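Local coordinates for variant surface glycoprotein MITat 1.13 (Trypanosoma brucei, PDB 6Z8H) that probably forms the dense coat on the parasite surface, where switching between antigenically distinct variants lets the trypanosome evade the host immune response, at residues T200-S208 and T214-L222; I349-E357 and W371-L379. All coordinates share one frame; numbering follows the deposited sequence.

Interaction 1. Residues T200-S208 and T214-L222; sequences TCASGVGQS and TAVEANTHL
Cys201 faces Leu222 as a non-hydrogen-bonded antiparallel pair, its CB 4.2 Å from Leu222 CD1. With SG anti to the backbone N (chi1 -173°), the sulfur lies against the CG2 methyls of Val216 and Thr220 while it makes the disulfide to Cys211. One step on, Ala202 and His221 form the hydrogen-bonded pair, although the bond from Ala202 N to His221 O is weak. Beyond it the regular strand pairing stops and side chains supply the cross-links. Ser203 OG donates to Thr214 O over 2.7 Å, arriving from above the carbonyl plane. Gly204 N gives its hydrogen to Glu217 OE2, also at 2.7 Å and from above the carboxylate plane. Glu217 reaches back there by a bend at chi2 (87°), and its OE1 takes Asn219 ND2 at 3.1 Å on the syn lone pair, which helps to fix the carboxylate. Val205 extends CG2 to 3.5 Å from the same ND2. After the type II turn of Gly204 to Gln207, the Gln207 side chain folds back across His221, its amide stacked on one ring face with the planes 15° apart; the approach of NE2 to Asn219 O is modelled too short to be trusted in detail. Phe140 and Leu147 of the second subunit pack on Val216 and Cys201. A disulfide-braced loop thus joins the end of strand 194-202 to the start of antiparallel strand 221-229, a beta hairpin with a long, irregular connection.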
ATOM      1  N   THR A 200     -21.356 -19.265  37.520  1.00 33.80           N
ATOM      2  CA  THR A 200     -22.014 -20.512  37.925  1.00 33.29           C
ATOM      3  C   THR A 200     -21.661 -20.789  39.379  1.00 32.94           C
ATOM      4  O   THR A 200     -20.477 -20.772  39.736  1.00 34.20           O
ATOM      5  CB  THR A 200     -21.517 -21.703  37.087  1.00 34.95           C
ATOM      6  OG1 THR A 200     -21.548 -21.358  35.685  1.00 36.26           O
ATOM      7  CG2 THR A 200     -22.332 -22.956  37.343  1.00 36.01           C
ATOM      8  N   CYS A 201     -22.678 -21.057  40.207  1.00 35.47           N
ATOM      9  CA  CYS A 201     -22.478 -21.412  41.608  1.00 38.39           C
ATOM     10  C   CYS A 201     -23.248 -22.675  41.950  1.00 38.99           C
ATOM     11  O   CYS A 201     -24.282 -23.026  41.368  1.00 40.66           O
ATOM     12  CB  CYS A 201     -22.809 -20.243  42.540  1.00 41.51           C
ATOM     13  SG  CYS A 201     -22.404 -20.477  44.317  1.00 46.09           S
ATOM     14  N   ALA A 202     -22.699 -23.393  42.879  1.00 39.74           N
ATOM     15  CA  ALA A 202     -23.385 -24.623  43.226  1.00 38.04           C
ATOM     16  C   ALA A 202     -22.946 -24.943  44.628  1.00 39.44           C
ATOM     17  O   ALA A 202     -21.759 -25.186  44.834  1.00 41.14           O
ATOM     18  CB  ALA A 202     -22.982 -25.736  42.273  1.00 40.27           C
ATOM     19  N   SER A 203     -23.888 -24.939  45.558  1.00 38.57           N
ATOM     20  CA  SER A 203     -23.645 -25.233  46.954  1.00 38.58           C
ATOM     21  C   SER A 203     -24.346 -26.535  47.291  1.00 40.99           C
ATOM     22  O   SER A 203     -25.248 -26.974  46.569  1.00 42.27           O
ATOM     23  CB  SER A 203     -24.168 -24.079  47.811  1.00 39.58           C
ATOM     24  OG  SER A 203     -25.492 -23.753  47.422  1.00 39.54           O
ATOM     25  N   GLY A 204     -23.871 -27.172  48.353  1.00 43.93           N
ATOM     26  CA  GLY A 204     -24.394 -28.450  48.786  1.00 45.36           C
ATOM     27  C   GLY A 204     -23.610 -29.625  48.221  1.00 45.39           C
ATOM     28  O   GLY A 204     -22.823 -29.496  47.276  1.00 43.81           O
ATOM     29  N   VAL A 205     -23.851 -30.791  48.838  1.00 47.12           N
ATOM     30  CA  VAL A 205     -23.205 -32.027  48.411  1.00 48.65           C
ATOM     31  C   VAL A 205     -23.769 -32.430  47.057  1.00 49.52           C
ATOM     32  O   VAL A 205     -24.990 -32.445  46.850  1.00 51.26           O
ATOM     33  CB  VAL A 205     -23.404 -33.149  49.447  1.00 49.07           C
ATOM     34  CG1 VAL A 205     -22.525 -34.367  49.094  1.00 49.26           C
ATOM     35  CG2 VAL A 205     -23.105 -32.669  50.857  1.00 49.69           C
ATOM     36  N   GLY A 206     -22.890 -32.775  46.135  1.00 50.61           N
ATOM     37  CA  GLY A 206     -23.300 -33.094  44.787  1.00 50.24           C
ATOM     38  C   GLY A 206     -23.439 -31.906  43.856  1.00 50.70           C
ATOM     39  O   GLY A 206     -23.546 -32.114  42.641  1.00 50.56           O
ATOM     40  N   GLN A 207     -23.448 -30.680  44.381  1.00 50.17           N
ATOM     41  CA  GLN A 207     -23.560 -29.464  43.569  1.00 50.09           C
ATOM     42  C   GLN A 207     -24.773 -29.536  42.636  1.00 51.91           C
ATOM     43  O   GLN A 207     -24.669 -29.343  41.420  1.00 52.00           O
ATOM     44  CB  GLN A 207     -22.267 -29.185  42.799  1.00 49.86           C
ATOM     45  CG  GLN A 207     -21.044 -28.968  43.689  1.00 48.99           C
ATOM     46  CD  GLN A 207     -20.226 -30.239  43.889  1.00 48.80           C
ATOM     47  OE1 GLN A 207     -20.162 -31.098  43.008  1.00 49.57           O
ATOM     48  NE2 GLN A 207     -19.586 -30.355  45.047  1.00 48.05           N
ATOM     49  N   SER A 208     -25.940 -29.792  43.232  1.00 52.92           N
ATOM     50  CA  SER A 208     -27.197 -29.832  42.499  1.00 54.00           C
ATOM     51  C   SER A 208     -28.145 -28.705  42.873  1.00 53.79           C
ATOM     52  O   SER A 208     -29.115 -28.476  42.146  1.00 55.14           O
ATOM     53  CB  SER A 208     -27.910 -31.175  42.726  1.00 54.34           C
ATOM     54  OG  SER A 208     -28.182 -31.393  44.097  1.00 55.22           O
ATOM     55  N   THR A 214     -29.168 -22.073  49.056  1.00 44.80           N
ATOM     56  CA  THR A 214     -28.217 -22.689  50.011  1.00 43.99           C
ATOM     57  C   THR A 214     -26.932 -21.855  50.108  1.00 43.55           C
ATOM     58  O   THR A 214     -26.264 -21.714  49.095  1.00 43.44           O
ATOM     59  CB  THR A 214     -27.888 -24.100  49.535  1.00 45.02           C
ATOM     60  OG1 THR A 214     -29.090 -24.852  49.545  1.00 49.44           O
ATOM     61  CG2 THR A 214     -26.844 -24.760  50.391  1.00 45.77           C
ATOM     62  N   ALA A 215     -26.479 -21.414  51.274  1.00 44.61           N
ATOM     63  CA  ALA A 215     -25.266 -20.578  51.345  1.00 43.82           C
ATOM     64  C   ALA A 215     -24.041 -21.388  50.870  1.00 42.02           C
ATOM     65  O   ALA A 215     -23.978 -22.566  51.042  1.00 45.01           O
ATOM     66  CB  ALA A 215     -25.051 -19.980  52.713  1.00 44.99           C
ATOM     67  N   VAL A 216     -23.107 -20.736  50.190  1.00 42.61           N
ATOM     68  CA  VAL A 216     -21.819 -21.279  49.787  1.00 40.81           C
ATOM     69  C   VAL A 216     -21.212 -22.058  50.943  1.00 41.43           C
ATOM     70  O   VAL A 216     -21.069 -21.539  52.060  1.00 40.43           O
ATOM     71  CB  VAL A 216     -20.896 -20.149  49.316  1.00 38.97           C
ATOM     72  CG1 VAL A 216     -19.474 -20.666  49.133  1.00 39.84           C
ATOM     73  CG2 VAL A 216     -21.411 -19.511  48.017  1.00 38.85           C
ATOM     74  N   GLU A 217     -20.847 -23.307  50.677  1.00 42.32           N
ATOM     75  CA  GLU A 217     -20.331 -24.197  51.710  1.00 42.40           C
ATOM     76  C   GLU A 217     -19.170 -25.004  51.138  1.00 42.37           C
ATOM     77  O   GLU A 217     -18.593 -24.661  50.103  1.00 42.04           O
ATOM     78  CB  GLU A 217     -21.485 -25.035  52.278  1.00 43.55           C
ATOM     79  CG  GLU A 217     -22.263 -25.821  51.255  1.00 45.18           C
ATOM     80  CD  GLU A 217     -21.661 -27.181  50.975  1.00 48.42           C
ATOM     81  OE1 GLU A 217     -21.206 -27.846  51.923  1.00 50.07           O
ATOM     82  OE2 GLU A 217     -21.610 -27.558  49.781  1.00 51.46           O
ATOM     83  N   ALA A 218     -18.792 -26.078  51.826  1.00 42.51           N
ATOM     84  CA  ALA A 218     -17.526 -26.744  51.554  1.00 41.46           C
ATOM     85  C   ALA A 218     -17.535 -27.553  50.267  1.00 41.08           C
ATOM     86  O   ALA A 218     -16.462 -27.769  49.695  1.00 40.52           O
ATOM     87  CB  ALA A 218     -17.169 -27.660  52.734  1.00 42.78           C
ATOM     88  N   ASN A 219     -18.705 -27.973  49.784  1.00 41.78           N
ATOM     89  CA  ASN A 219     -18.800 -28.686  48.519  1.00 40.30           C
ATOM     90  C   ASN A 219     -19.056 -27.743  47.349  1.00 38.83           C
ATOM     91  O   ASN A 219     -19.285 -28.219  46.243  1.00 39.86           O
ATOM     92  CB  ASN A 219     -19.900 -29.746  48.573  1.00 42.54           C
ATOM     93  CG  ASN A 219     -19.657 -30.759  49.650  1.00 44.83           C
ATOM     94  OD1 ASN A 219     -18.904 -31.717  49.457  1.00 47.15           O
ATOM     95  ND2 ASN A 219     -20.276 -30.550  50.803  1.00 46.07           N
ATOM     96  N   THR A 220     -19.085 -26.435  47.587  1.00 38.16           N
ATOM     97  CA  THR A 220     -19.538 -25.474  46.577  1.00 36.51           C
ATOM     98  C   THR A 220     -18.541 -25.295  45.423  1.00 36.71           C
ATOM     99  O   THR A 220     -17.325 -25.290  45.623  1.00 38.29           O
ATOM    100  CB  THR A 220     -19.832 -24.126  47.261  1.00 37.59           C
ATOM    101  OG1 THR A 220     -20.958 -24.245  48.150  1.00 39.23           O
ATOM    102  CG2 THR A 220     -20.148 -23.023  46.239  1.00 37.97           C
ATOM    103  N   HIS A 221     -19.073 -25.270  44.202  1.00 36.94           N
ATOM    104  CA  HIS A 221     -18.310 -24.895  43.013  1.00 36.21           C
ATOM    105  C   HIS A 221     -18.726 -23.496  42.582  1.00 36.42           C
ATOM    106  O   HIS A 221     -19.908 -23.236  42.349  1.00 36.56           O
ATOM    107  CB  HIS A 221     -18.506 -25.879  41.854  1.00 36.66           C
ATOM    108  CG  HIS A 221     -17.898 -27.230  42.094  1.00 38.91           C
ATOM    109  ND1 HIS A 221     -17.692 -28.146  41.083  1.00 40.04           N
ATOM    110  CD2 HIS A 221     -17.458 -27.822  43.230  1.00 40.49           C
ATOM    111  CE1 HIS A 221     -17.154 -29.243  41.587  1.00 40.61           C
ATOM    112  NE2 HIS A 221     -16.988 -29.067  42.884  1.00 41.21           N
ATOM    113  N   LEU A 222     -17.747 -22.607  42.440  1.00 34.20           N
ATOM    114  CA  LEU A 222     -17.977 -21.231  42.009  1.00 33.07           C
ATOM    115  C   LEU A 222     -17.123 -20.999  40.779  1.00 30.73           C
ATOM    116  O   LEU A 222     -15.903 -21.139  40.861  1.00 31.61           O
ATOM    117  CB  LEU A 222     -17.556 -20.238  43.091  1.00 32.65           C
ATOM    118  CG  LEU A 222     -17.657 -18.727  42.861  1.00 34.75           C
ATOM    119  CD1 LEU A 222     -19.054 -18.284  42.545  1.00 34.90           C
ATOM    120  CD2 LEU A 222     -17.150 -18.017  44.127  1.00 35.76           C
TER

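Interaction 2. Residues I349-E357 and W371-L379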
ATOM      1  N   ILE A 349      17.325   0.546 -36.748  1.00 27.69           N
ATOM      2  CA  ILE A 349      17.745   1.783 -36.088  1.00 27.53           C
ATOM      3  C   ILE A 349      19.221   1.674 -35.758  1.00 26.42           C
ATOM      4  O   ILE A 349      19.778   0.570 -35.709  1.00 27.97           O
ATOM      5  CB  ILE A 349      16.950   2.053 -34.799  1.00 26.59           C
ATOM      6  CG1 ILE A 349      17.054   0.870 -33.832  1.00 26.25           C
ATOM      7  CG2 ILE A 349      15.479   2.331 -35.138  1.00 27.54           C
ATOM      8  CD1 ILE A 349      16.499   1.164 -32.441  1.00 25.93           C
ATOM      9  N   PRO A 350      19.886   2.810 -35.542  1.00 27.29           N
ATOM     10  CA  PRO A 350      21.314   2.774 -35.186  1.00 28.40           C
ATOM     11  C   PRO A 350      21.548   2.144 -33.821  1.00 28.70           C
ATOM     12  O   PRO A 350      20.748   2.302 -32.897  1.00 28.65           O
ATOM     13  CB  PRO A 350      21.729   4.252 -35.178  1.00 27.52           C
ATOM     14  CG  PRO A 350      20.649   4.981 -35.838  1.00 28.16           C
ATOM     15  CD  PRO A 350      19.380   4.177 -35.712  1.00 27.04           C
ATOM     16  N   LYS A 351      22.707   1.485 -33.688  1.00 30.03           N
ATOM     17  CA  LYS A 351      23.168   0.855 -32.453  1.00 31.41           C
ATOM     18  C   LYS A 351      24.628   1.223 -32.204  1.00 29.87           C
ATOM     19  O   LYS A 351      25.460   1.121 -33.114  1.00 29.77           O
ATOM     20  CB  LYS A 351      23.062  -0.670 -32.584  1.00 32.56           C
ATOM     21  CG  LYS A 351      23.527  -1.439 -31.362  1.00 36.55           C
ATOM     22  CD  LYS A 351      23.434  -2.953 -31.548  1.00 39.50           C
ATOM     23  CE  LYS A 351      24.622  -3.525 -32.303  1.00 41.68           C
ATOM     24  NZ  LYS A 351      24.667  -5.018 -32.182  1.00 43.26           N
ATOM     25  N   ALA A 352      24.943   1.621 -30.972  1.00 30.02           N
ATOM     26  CA  ALA A 352      26.324   1.906 -30.605  1.00 29.78           C
ATOM     27  C   ALA A 352      27.165   0.631 -30.632  1.00 30.86           C
ATOM     28  O   ALA A 352      26.682  -0.469 -30.357  1.00 30.99           O
ATOM     29  CB  ALA A 352      26.366   2.526 -29.205  1.00 31.40           C
ATOM     30  N   ASP A 353      28.437   0.793 -30.964  1.00 32.49           N
ATOM     31  CA  ASP A 353      29.407  -0.298 -31.007  1.00 34.52           C
ATOM     32  C   ASP A 353      30.811   0.281 -31.162  1.00 35.11           C
ATOM     33  O   ASP A 353      31.009   1.203 -31.959  1.00 35.22           O
ATOM     34  CB  ASP A 353      29.089  -1.235 -32.173  1.00 37.60           C
ATOM     35  CG  ASP A 353      29.820  -2.566 -32.074  1.00 40.59           C
ATOM     36  OD1 ASP A 353      29.251  -3.527 -31.501  1.00 42.21           O
ATOM     37  OD2 ASP A 353      30.967  -2.637 -32.565  1.00 41.57           O
ATOM     38  N   PRO A 354      31.807  -0.226 -30.444  1.00 36.99           N
ATOM     39  CA  PRO A 354      33.130   0.420 -30.455  1.00 38.94           C
ATOM     40  C   PRO A 354      33.800   0.359 -31.821  1.00 40.23           C
ATOM     41  O   PRO A 354      34.461   1.324 -32.219  1.00 41.41           O
ATOM     42  CB  PRO A 354      33.921  -0.357 -29.391  1.00 38.72           C
ATOM     43  CG  PRO A 354      32.884  -0.975 -28.503  1.00 38.86           C
ATOM     44  CD  PRO A 354      31.691  -1.246 -29.386  1.00 38.04           C
ATOM     45  N   PRO A 355      33.682  -0.753 -32.576  1.00 41.88           N
ATOM     46  CA  PRO A 355      34.168  -0.734 -33.970  1.00 40.65           C
ATOM     47  C   PRO A 355      33.518   0.272 -34.916  1.00 38.79           C
ATOM     48  O   PRO A 355      34.014   0.430 -36.046  1.00 39.39           O
ATOM     49  CB  PRO A 355      33.888  -2.163 -34.467  1.00 42.00           C
ATOM     50  CG  PRO A 355      34.049  -2.999 -33.263  1.00 43.15           C
ATOM     51  CD  PRO A 355      33.676  -2.130 -32.047  1.00 43.23           C
ATOM     52  N   GLY A 356      32.438   0.933 -34.523  1.00 36.92           N
ATOM     53  CA  GLY A 356      31.681   1.668 -35.515  1.00 36.24           C
ATOM     54  C   GLY A 356      30.203   1.396 -35.366  1.00 35.53           C
ATOM     55  O   GLY A 356      29.801   0.284 -35.005  1.00 35.55           O
ATOM     56  N   GLU A 357      29.386   2.412 -35.610  1.00 32.35           N
ATOM     57  CA  GLU A 357      27.959   2.274 -35.389  1.00 34.18           C
ATOM     58  C   GLU A 357      27.409   1.139 -36.240  1.00 34.91           C
ATOM     59  O   GLU A 357      27.777   0.976 -37.406  1.00 36.03           O
ATOM     60  CB  GLU A 357      27.275   3.593 -35.722  1.00 34.49           C
ATOM     61  CG  GLU A 357      25.760   3.544 -35.722  1.00 34.72           C
ATOM     62  CD  GLU A 357      25.140   4.892 -36.069  1.00 34.14           C
ATOM     63  OE1 GLU A 357      24.983   5.753 -35.169  1.00 31.75           O
ATOM     64  OE2 GLU A 357      24.823   5.097 -37.265  1.00 37.07           O
ATOM     65  N   TRP A 371      16.603   3.018 -27.580  1.00 22.39           N
ATOM     66  CA  TRP A 371      15.742   3.806 -28.460  1.00 22.13           C
ATOM     67  C   TRP A 371      16.099   5.289 -28.403  1.00 21.98           C
ATOM     68  O   TRP A 371      16.161   5.962 -29.438  1.00 23.07           O
ATOM     69  CB  TRP A 371      14.287   3.591 -28.066  1.00 22.90           C
ATOM     70  CG  TRP A 371      13.865   2.162 -28.203  1.00 24.53           C
ATOM     71  CD1 TRP A 371      14.385   1.235 -29.061  1.00 26.75           C
ATOM     72  CD2 TRP A 371      12.837   1.491 -27.465  1.00 26.41           C
ATOM     73  NE1 TRP A 371      13.733   0.031 -28.913  1.00 26.79           N
ATOM     74  CE2 TRP A 371      12.781   0.162 -27.935  1.00 26.13           C
ATOM     75  CE3 TRP A 371      11.971   1.880 -26.443  1.00 27.71           C
ATOM     76  CZ2 TRP A 371      11.891  -0.779 -27.422  1.00 26.31           C
ATOM     77  CZ3 TRP A 371      11.091   0.944 -25.926  1.00 28.99           C
ATOM     78  CH2 TRP A 371      11.052  -0.373 -26.422  1.00 27.68           C
ATOM     79  N   GLY A 372      16.333   5.815 -27.200  1.00 20.15           N
ATOM     80  CA  GLY A 372      16.791   7.188 -27.075  1.00 18.67           C
ATOM     81  C   GLY A 372      18.103   7.443 -27.787  1.00 19.58           C
ATOM     82  O   GLY A 372      18.262   8.474 -28.453  1.00 19.64           O
ATOM     83  N   ASP A 373      19.082   6.546 -27.594  1.00 22.13           N
ATOM     84  CA  ASP A 373      20.353   6.657 -28.303  1.00 22.00           C
ATOM     85  C   ASP A 373      20.115   6.662 -29.808  1.00 21.74           C
ATOM     86  O   ASP A 373      20.721   7.447 -30.548  1.00 22.27           O
ATOM     87  CB  ASP A 373      21.248   5.474 -27.923  1.00 23.42           C
ATOM     88  CG  ASP A 373      22.687   5.669 -28.293  1.00 26.09           C
ATOM     89  OD1 ASP A 373      23.071   6.792 -28.653  1.00 26.59           O
ATOM     90  OD2 ASP A 373      23.467   4.702 -28.178  1.00 30.86           O
ATOM     91  N   ALA A 374      19.230   5.781 -30.281  1.00 21.47           N
ATOM     92  CA  ALA A 374      18.938   5.737 -31.704  1.00 21.74           C
ATOM     93  C   ALA A 374      18.373   7.065 -32.189  1.00 22.86           C
ATOM     94  O   ALA A 374      18.724   7.542 -33.276  1.00 23.86           O
ATOM     95  CB  ALA A 374      17.975   4.596 -32.014  1.00 21.52           C
ATOM     96  N   ILE A 375      17.462   7.659 -31.418  1.00 22.62           N
ATOM     97  CA  ILE A 375      16.868   8.929 -31.826  1.00 21.99           C
ATOM     98  C   ILE A 375      17.953   9.997 -31.961  1.00 22.60           C
ATOM     99  O   ILE A 375      17.991  10.757 -32.931  1.00 22.46           O
ATOM    100  CB  ILE A 375      15.769   9.338 -30.824  1.00 23.79           C
ATOM    101  CG1 ILE A 375      14.575   8.380 -30.909  1.00 23.43           C
ATOM    102  CG2 ILE A 375      15.335  10.774 -31.049  1.00 24.10           C
ATOM    103  CD1 ILE A 375      13.462   8.664 -29.928  1.00 24.73           C
ATOM    104  N   ALA A 376      18.833  10.097 -30.968  1.00 20.81           N
ATOM    105  CA  ALA A 376      19.904  11.076 -31.069  1.00 21.38           C
ATOM    106  C   ALA A 376      20.759  10.827 -32.305  1.00 21.37           C
ATOM    107  O   ALA A 376      21.146  11.771 -33.006  1.00 23.14           O
ATOM    108  CB  ALA A 376      20.744  11.026 -29.789  1.00 20.57           C
ATOM    109  N   ARG A 377      21.082   9.562 -32.576  1.00 22.37           N
ATOM    110  CA  ARG A 377      21.967   9.230 -33.689  1.00 22.83           C
ATOM    111  C   ARG A 377      21.289   9.504 -35.024  1.00 24.23           C
ATOM    112  O   ARG A 377      21.926  10.003 -35.964  1.00 26.22           O
ATOM    113  CB  ARG A 377      22.417   7.772 -33.565  1.00 23.82           C
ATOM    114  CG  ARG A 377      23.347   7.522 -32.375  1.00 24.18           C
ATOM    115  CD  ARG A 377      23.570   6.025 -32.053  1.00 24.53           C
ATOM    116  NE  ARG A 377      24.624   5.884 -31.054  1.00 24.22           N
ATOM    117  CZ  ARG A 377      25.904   5.631 -31.337  1.00 25.60           C
ATOM    118  NH1 ARG A 377      26.304   5.421 -32.579  1.00 25.80           N
ATOM    119  NH2 ARG A 377      26.797   5.569 -30.377  1.00 26.67           N
ATOM    120  N   LEU A 378      19.982   9.225 -35.102  1.00 24.65           N
ATOM    121  CA  LEU A 378      19.231   9.496 -36.325  1.00 24.77           C
ATOM    122  C   LEU A 378      19.140  10.997 -36.592  1.00 25.68           C
ATOM    123  O   LEU A 378      19.216  11.434 -37.750  1.00 27.08           O
ATOM    124  CB  LEU A 378      17.823   8.898 -36.232  1.00 26.48           C
ATOM    125  CG  LEU A 378      17.763   7.377 -36.313  1.00 29.19           C
ATOM    126  CD1 LEU A 378      16.502   6.852 -35.655  1.00 30.63           C
ATOM    127  CD2 LEU A 378      17.863   6.914 -37.754  1.00 29.39           C
ATOM    128  N   LEU A 379      18.934  11.802 -35.547  1.00 25.40           N
ATOM    129  CA  LEU A 379      18.864  13.243 -35.760  1.00 26.76           C
ATOM    130  C   LEU A 379      20.238  13.804 -36.107  1.00 26.81           C
ATOM    131  O   LEU A 379      20.360  14.720 -36.935  1.00 28.31           O
ATOM    132  CB  LEU A 379      18.265  13.924 -34.533  1.00 26.89           C
ATOM    133  CG  LEU A 379      16.809  13.590 -34.193  1.00 26.74           C
ATOM    134  CD1 LEU A 379      16.451  14.138 -32.851  1.00 28.96           C
ATOM    135  CD2 LEU A 379      15.885  14.143 -35.252  1.00 27.74           C
TER
HETATM  136  O   HOH W   1      22.796   2.061 -28.895  1.00 29.17           O
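Arg377 NH1 is gripped by two carboxylates, Glu357 OE1 at 2.9 Å and Glu311 of the second subunit, in a salt-bridge network that ties a beta hairpin to a helix and reaches across the dimer interface. The hairpin pairs strands 348-351 and 358-361 around the type I turn from Asp353 to Gly356; strand 349-351 crosses the axis of helix segment 371-379 at 106°, 7.3 Å away. Glu357 OE1 offers its anti lone pair from within the guanidinium plane, its carboxylate turned 57° from it, and the two side chains slide past each other in opposite directions. One helical turn back, Asp373 OD1 receives Arg377 NE at 3.0 Å, also in the guanidinium plane but above that of its own carboxylate, so the acceptors at NH1 and NE probably fix the rotation of the guanidinium. Ala352 covers one face of this group, its CB 3.3 Å from Arg377 NH2. Alongside the charges the packing is apolar: the Pro350 ring sets CD 3.6 Å from Leu378 CG, the two side chains crossing at about a right angle, and lays CB beside the Arg377 stem. Ile349, with CG1 wedged between backbone N and carbonyl carbon (chi1 56°), brings CD1 within 3.8 Å of Ala374 CB and to the edge of the Trp371 ring. A water accepts from Ala352 N at 3.0 Å and donates to Asp373 OD2 at 2.8 Å.

Interactions 1 and 2 lie on opposite sides of the chain's centre, their own centres about 96 Å apart and their nearest atoms about 73 Å apart. They follow one another along the chain: 200-208 and 214-222 close before 349-357 opens. No secondary-structure element is shared. Interaction 1 joins the end of strand 194-202 to the start of strand 221-229 in the five-stranded sheet, whereas interaction 2 joins a separate two-stranded hairpin to helix 368-383, beside helix 34-75. Between these regions runs the elongated body of long helices, 34-75 and 78-129, characteristic of A-type VSG N-terminal domains. Both contacts touch the second subunit, so the dimer is in contact at widely separated places along its length.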